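Local coordinates for glycosylation Associate Protein 1 (Streptococcus agalactiae serotype V, PDB 6OYC) that probably takes part, in complex with Gap2 and Gap3, in the glycosylation and accessory Sec secretion of bacterial surface glycoproteins, at residues D435-T438 with Q439-I443; D429-K432 with I433-L436. All coordinates share one frame; numbering follows the deposited sequence.

Contact 1: residues D435-T438 with Q439-I443; sequences DLYT and QIAGI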
ATOM      1  N   ASP A 435      12.874   1.934   6.143  1.00 30.63           N
ATOM      2  CA  ASP A 435      11.631   1.733   5.412  1.00 31.89           C
ATOM      3  C   ASP A 435      10.786   0.624   6.052  1.00 32.94           C
ATOM      4  O   ASP A 435      11.270  -0.484   6.321  1.00 31.61           O
ATOM      5  CB  ASP A 435      11.947   1.408   3.947  1.00 30.66           C
ATOM      6  CG  ASP A 435      10.691   1.158   3.122  1.00 30.60           C
ATOM      7  OD1 ASP A 435       9.964   2.125   2.862  1.00 31.85           O
ATOM      8  OD2 ASP A 435      10.421  -0.005   2.748  1.00 28.41           O
ATOM      9  N   LEU A 436       9.516   0.940   6.303  1.00 30.26           N
ATOM     10  CA  LEU A 436       8.637   0.016   7.014  1.00 32.09           C
ATOM     11  C   LEU A 436       8.371  -1.238   6.195  1.00 33.66           C
ATOM     12  O   LEU A 436       8.488  -2.361   6.707  1.00 33.00           O
ATOM     13  CB  LEU A 436       7.315   0.705   7.366  1.00 33.33           C
ATOM     14  CG  LEU A 436       6.257  -0.251   7.938  1.00 35.70           C
ATOM     15  CD1 LEU A 436       6.750  -0.771   9.281  1.00 39.84           C
ATOM     16  CD2 LEU A 436       4.864   0.395   8.076  1.00 32.85           C
ATOM     17  N   TYR A 437       7.988  -1.073   4.921  1.00 30.66           N
ATOM     18  CA  TYR A 437       7.635  -2.244   4.138  1.00 30.85           C
ATOM     19  C   TYR A 437       8.832  -3.183   4.000  1.00 32.67           C
ATOM     20  O   TYR A 437       8.677  -4.406   4.047  1.00 33.80           O
ATOM     21  CB  TYR A 437       7.095  -1.860   2.758  1.00 23.96           C
ATOM     22  CG  TYR A 437       6.672  -3.137   2.058  1.00 30.57           C
ATOM     23  CD1 TYR A 437       5.549  -3.837   2.487  1.00 29.57           C
ATOM     24  CD2 TYR A 437       7.437  -3.699   1.046  1.00 31.45           C
ATOM     25  CE1 TYR A 437       5.166  -5.041   1.888  1.00 31.92           C
ATOM     26  CE2 TYR A 437       7.054  -4.916   0.434  1.00 30.93           C
ATOM     27  CZ  TYR A 437       5.923  -5.577   0.865  1.00 30.93           C
ATOM     28  OH  TYR A 437       5.533  -6.774   0.294  1.00 30.63           O
ATOM     29  N   THR A 438      10.035  -2.624   3.849  1.00 30.57           N
ATOM     30  CA  THR A 438      11.247  -3.439   3.787  1.00 32.38           C
ATOM     31  C   THR A 438      11.433  -4.254   5.062  1.00 34.91           C
ATOM     32  O   THR A 438      11.821  -5.427   5.003  1.00 34.22           O
ATOM     33  CB  THR A 438      12.463  -2.541   3.533  1.00 30.28           C
ATOM     34  OG1 THR A 438      12.278  -1.839   2.299  1.00 32.65           O
ATOM     35  CG2 THR A 438      13.749  -3.356   3.446  1.00 33.36           C
ATOM     36  N   GLN A 439      11.166  -3.651   6.225  1.00 35.41           N
ATOM     37  CA  GLN A 439      11.234  -4.402   7.479  1.00 35.63           C
ATOM     38  C   GLN A 439      10.230  -5.550   7.486  1.00 36.85           C
ATOM     39  O   GLN A 439      10.565  -6.677   7.873  1.00 34.69           O
ATOM     40  CB  GLN A 439      10.986  -3.476   8.667  1.00 35.19           C
ATOM     41  CG  GLN A 439      12.034  -2.416   8.858  1.00 37.46           C
ATOM     42  CD  GLN A 439      11.723  -1.540  10.045  1.00 42.72           C
ATOM     43  OE1 GLN A 439      10.769  -0.742  10.026  1.00 44.50           O
ATOM     44  NE2 GLN A 439      12.505  -1.695  11.099  1.00 41.59           N
ATOM     45  N   ILE A 440       8.983  -5.274   7.075  1.00 36.18           N
ATOM     46  CA  ILE A 440       7.960  -6.320   7.005  1.00 35.36           C
ATOM     47  C   ILE A 440       8.398  -7.431   6.068  1.00 36.03           C
ATOM     48  O   ILE A 440       8.232  -8.619   6.370  1.00 37.43           O
ATOM     49  CB  ILE A 440       6.611  -5.728   6.559  1.00 35.96           C
ATOM     50  CG1 ILE A 440       5.990  -4.892   7.683  1.00 35.67           C
ATOM     51  CG2 ILE A 440       5.662  -6.832   6.106  1.00 33.23           C
ATOM     52  CD1 ILE A 440       5.032  -3.838   7.161  1.00 32.65           C
ATOM     53  N   ALA A 441       8.943  -7.062   4.906  1.00 32.70           N
ATOM     54  CA  ALA A 441       9.423  -8.066   3.966  1.00 34.92           C
ATOM     55  C   ALA A 441      10.534  -8.909   4.591  1.00 37.94           C
ATOM     56  O   ALA A 441      10.620 -10.119   4.347  1.00 37.20           O
ATOM     57  CB  ALA A 441       9.898  -7.385   2.682  1.00 32.32           C
ATOM     58  N   GLY A 442      11.375  -8.289   5.418  1.00 37.99           N
ATOM     59  CA  GLY A 442      12.432  -8.987   6.127  1.00 39.52           C
ATOM     60  C   GLY A 442      11.922 -10.086   7.042  1.00 41.90           C
ATOM     61  O   GLY A 442      12.308 -11.244   6.873  1.00 44.46           O
ATOM     62  N   ILE A 443      11.048  -9.753   8.000  1.00 39.66           N
ATOM     63  CA  ILE A 443      10.486 -10.780   8.876  1.00 40.97           C
ATOM     64  C   ILE A 443       9.592 -11.748   8.120  1.00 45.84           C
ATOM     65  O   ILE A 443       9.283 -12.823   8.645  1.00 51.64           O
ATOM     66  CB  ILE A 443       9.664 -10.196  10.046  1.00 39.31           C
ATOM     67  CG1 ILE A 443       8.374  -9.560   9.530  1.00 40.14           C
ATOM     68  CG2 ILE A 443      10.455  -9.190  10.866  1.00 40.22           C
ATOM     69  CD1 ILE A 443       7.474  -9.004  10.648  1.00 42.16           C
TER

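Contact 2: residues D429-K432 with I433-L436; sequences DISK and IPDL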
ATOM      1  N   ASP A 429      19.511  -1.554   5.801  1.00 30.02           N
ATOM      2  CA  ASP A 429      18.860  -0.248   5.867  1.00 34.45           C
ATOM      3  C   ASP A 429      19.365   0.402   7.149  1.00 36.22           C
ATOM      4  O   ASP A 429      18.919   0.051   8.248  1.00 35.01           O
ATOM      5  CB  ASP A 429      17.341  -0.385   5.850  1.00 35.94           C
ATOM      6  CG  ASP A 429      16.638   0.936   5.600  1.00 37.73           C
ATOM      7  OD1 ASP A 429      17.300   2.000   5.701  1.00 36.01           O
ATOM      8  OD2 ASP A 429      15.417   0.896   5.302  1.00 35.56           O
ATOM      9  N   ILE A 430      20.313   1.327   7.011  1.00 35.45           N
ATOM     10  CA  ILE A 430      21.057   1.831   8.160  1.00 39.84           C
ATOM     11  C   ILE A 430      20.690   3.272   8.499  1.00 39.33           C
ATOM     12  O   ILE A 430      21.313   3.869   9.381  1.00 38.67           O
ATOM     13  CB  ILE A 430      22.575   1.698   7.958  1.00 38.19           C
ATOM     14  CG1 ILE A 430      23.004   2.327   6.630  1.00 38.00           C
ATOM     15  CG2 ILE A 430      23.015   0.238   8.055  1.00 39.08           C
ATOM     16  CD1 ILE A 430      24.480   2.569   6.544  1.00 39.79           C
ATOM     17  N   SER A 431      19.687   3.844   7.835  1.00 37.61           N
ATOM     18  CA  SER A 431      19.241   5.181   8.190  1.00 35.09           C
ATOM     19  C   SER A 431      18.545   5.150   9.548  1.00 33.47           C
ATOM     20  O   SER A 431      18.230   4.086  10.090  1.00 34.89           O
ATOM     21  CB  SER A 431      18.307   5.746   7.117  1.00 34.72           C
ATOM     22  OG  SER A 431      16.954   5.421   7.395  1.00 38.92           O
ATOM     23  N   LYS A 432      18.281   6.338  10.100  1.00 35.89           N
ATOM     24  CA  LYS A 432      17.575   6.386  11.378  1.00 37.00           C
ATOM     25  C   LYS A 432      16.092   6.100  11.257  1.00 36.12           C
ATOM     26  O   LYS A 432      15.465   5.824  12.277  1.00 38.09           O
ATOM     27  CB  LYS A 432      17.757   7.735  12.071  1.00 39.37           C
ATOM     28  CG  LYS A 432      19.160   8.297  11.986  1.00 40.32           C
ATOM     29  CD  LYS A 432      19.150   9.773  12.352  1.00 45.02           C
ATOM     30  CE  LYS A 432      20.466  10.407  12.010  1.00 44.93           C
ATOM     31  NZ  LYS A 432      21.376  10.393  13.171  1.00 54.72           N
ATOM     32  N   ILE A 433      15.515   6.160  10.053  1.00 36.00           N
ATOM     33  CA  ILE A 433      14.108   5.807   9.842  1.00 37.08           C
ATOM     34  C   ILE A 433      14.030   4.745   8.751  1.00 36.43           C
ATOM     35  O   ILE A 433      13.780   5.074   7.581  1.00 31.11           O
ATOM     36  CB  ILE A 433      13.261   7.033   9.466  1.00 37.31           C
ATOM     37  CG1 ILE A 433      13.613   8.226  10.354  1.00 37.62           C
ATOM     38  CG2 ILE A 433      11.771   6.707   9.584  1.00 37.16           C
ATOM     39  CD1 ILE A 433      13.037   9.545   9.872  1.00 37.64           C
ATOM     40  N   PRO A 434      14.264   3.477   9.073  1.00 36.17           N
ATOM     41  CA  PRO A 434      14.269   2.455   8.028  1.00 34.20           C
ATOM     42  C   PRO A 434      12.886   2.284   7.428  1.00 33.48           C
ATOM     43  O   PRO A 434      11.862   2.500   8.083  1.00 37.03           O
ATOM     44  CB  PRO A 434      14.741   1.186   8.754  1.00 33.49           C
ATOM     45  CG  PRO A 434      14.701   1.490  10.185  1.00 36.35           C
ATOM     46  CD  PRO A 434      14.808   2.975  10.341  1.00 35.94           C
ATOM     47  N   ASP A 435      12.874   1.934   6.143  1.00 30.63           N
ATOM     48  CA  ASP A 435      11.631   1.733   5.412  1.00 31.89           C
ATOM     49  C   ASP A 435      10.786   0.624   6.052  1.00 32.94           C
ATOM     50  O   ASP A 435      11.270  -0.484   6.321  1.00 31.61           O
ATOM     51  CB  ASP A 435      11.947   1.408   3.947  1.00 30.66           C
ATOM     52  CG  ASP A 435      10.691   1.158   3.122  1.00 30.60           C
ATOM     53  OD1 ASP A 435       9.964   2.125   2.862  1.00 31.85           O
ATOM     54  OD2 ASP A 435      10.421  -0.005   2.748  1.00 28.41           O
ATOM     55  N   LEU A 436       9.516   0.940   6.303  1.00 30.26           N
ATOM     56  CA  LEU A 436       8.637   0.016   7.014  1.00 32.09           C
ATOM     57  C   LEU A 436       8.371  -1.238   6.195  1.00 33.66           C
ATOM     58  O   LEU A 436       8.488  -2.361   6.707  1.00 33.00           O
ATOM     59  CB  LEU A 436       7.315   0.705   7.366  1.00 33.33           C
ATOM     60  CG  LEU A 436       6.257  -0.251   7.938  1.00 35.70           C
ATOM     61  CD1 LEU A 436       6.750  -0.771   9.281  1.00 39.84           C
ATOM     62  CD2 LEU A 436       4.864   0.395   8.076  1.00 32.85           C
TER
HETATM   63  O   HOH W   1      14.013  -1.303   6.156  1.00 33.34           O

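Contact 1: residues D435-T438 with Q439-I443
L436 overlaps I440 one turn further along the helix, its CG lying 3.9 Å from I440 CD1. With CG anti to the backbone N (chi1 172°), the branch lies beside the carbonyl, and CG and CD1 come close to I440 CD1. Q439 runs in the other direction, back along the helix start. Its CG sits 3.3 Å from the carbonyl oxygen D435 O, and its side chain crosses that of L436 at about a right angle. L436 onward forms the first turns of helix 436-445, the helix of the beta-alpha-beta unit between strands 426-428 and 449-451. D435 is the N-cap. Its OD2 accepts from T438 N (2.9 Å) and from T438 OG1 (2.6 Å), and the two donors come from opposite faces of the carboxylate plane. T438 OG1 also bonds to Y356 OH. Behind the cap the i to i+4 ladder begins with Q439 N to D435 O at 3.2 Å and continues with I440 N to L436 O at 3.0 Å. Y437 brings CE2 within 4.4 Å of A441 CB, obliquely to the ring, while its OH bonds to D304 and its side chain packs on helix 414-420.

Contact 2: residues D429-K432 with I433-L436
D429 reaches across the turn to the backbone of D435, and hydrogen bonds carry most of this contact. D429 OD2 accepts from D435 N at 2.9 Å, with an N-H...O angle of 154°. The donor meets the syn side of the carboxylate but lies 31° out of its plane. With CG anti to the backbone N (chi1 -167°), OD2 lies beside the N-H of D435, just before the helix. A second bond is shorter in sequence: I433 N donates to S431 OG at 3.1 Å, an ST turn, through a clearly bent bond.

One water adds a bridge. It donates to D429 OD2 at 2.7 Å and to D435 O at 2.9 Å. The same carboxylate oxygen therefore receives both a backbone N-H and a water, and D435 is tied to D429 through its N and its O.

Van der Waals packing fills in the turn. The P434 ring crosses the D429 side chain at about a right angle, with P434 CB 3.5 Å from D429 OD2. At its other end P434 CD lies 3.6 Å from S431 O. P434 also packs on I453, and D429 on V323 of strand 318-323. K432 and I433 lie at the exposed bend. A glycerol, probably from the crystallisation liquor, lies about 4 Å from the I433 side chain.

This is the loop that leads from strand 426-428 into helix 436-445 of a Rossmann-like domain, consistent with the GT-B clan. The N-H of D435 and the water both donate to D429 OD2, which fixes the backbone just before the helix. They would probably also offset the nearby like charge of the D435 carboxylate, whose OD2 is 5.7 Å from D429 OD2.

From the N terminus, the chain leaves strand 426-428 and enters contact 2, where 429-432 meets 433-436 and closes the connecting loop. Contact 1 begins before contact 2 ends and runs from the cap residue into helix 436-445. The two neither nest nor cross. They overlap in sequence at D435 and L436, and their centres are 10 Å apart. D435 serves both: it ends the loop and starts the helix. Q439 OE1 and P434 O, 3.9 Å apart, add a packing touch. Together the contacts join strand 426-428 to the helix that leads on to strand 449-451.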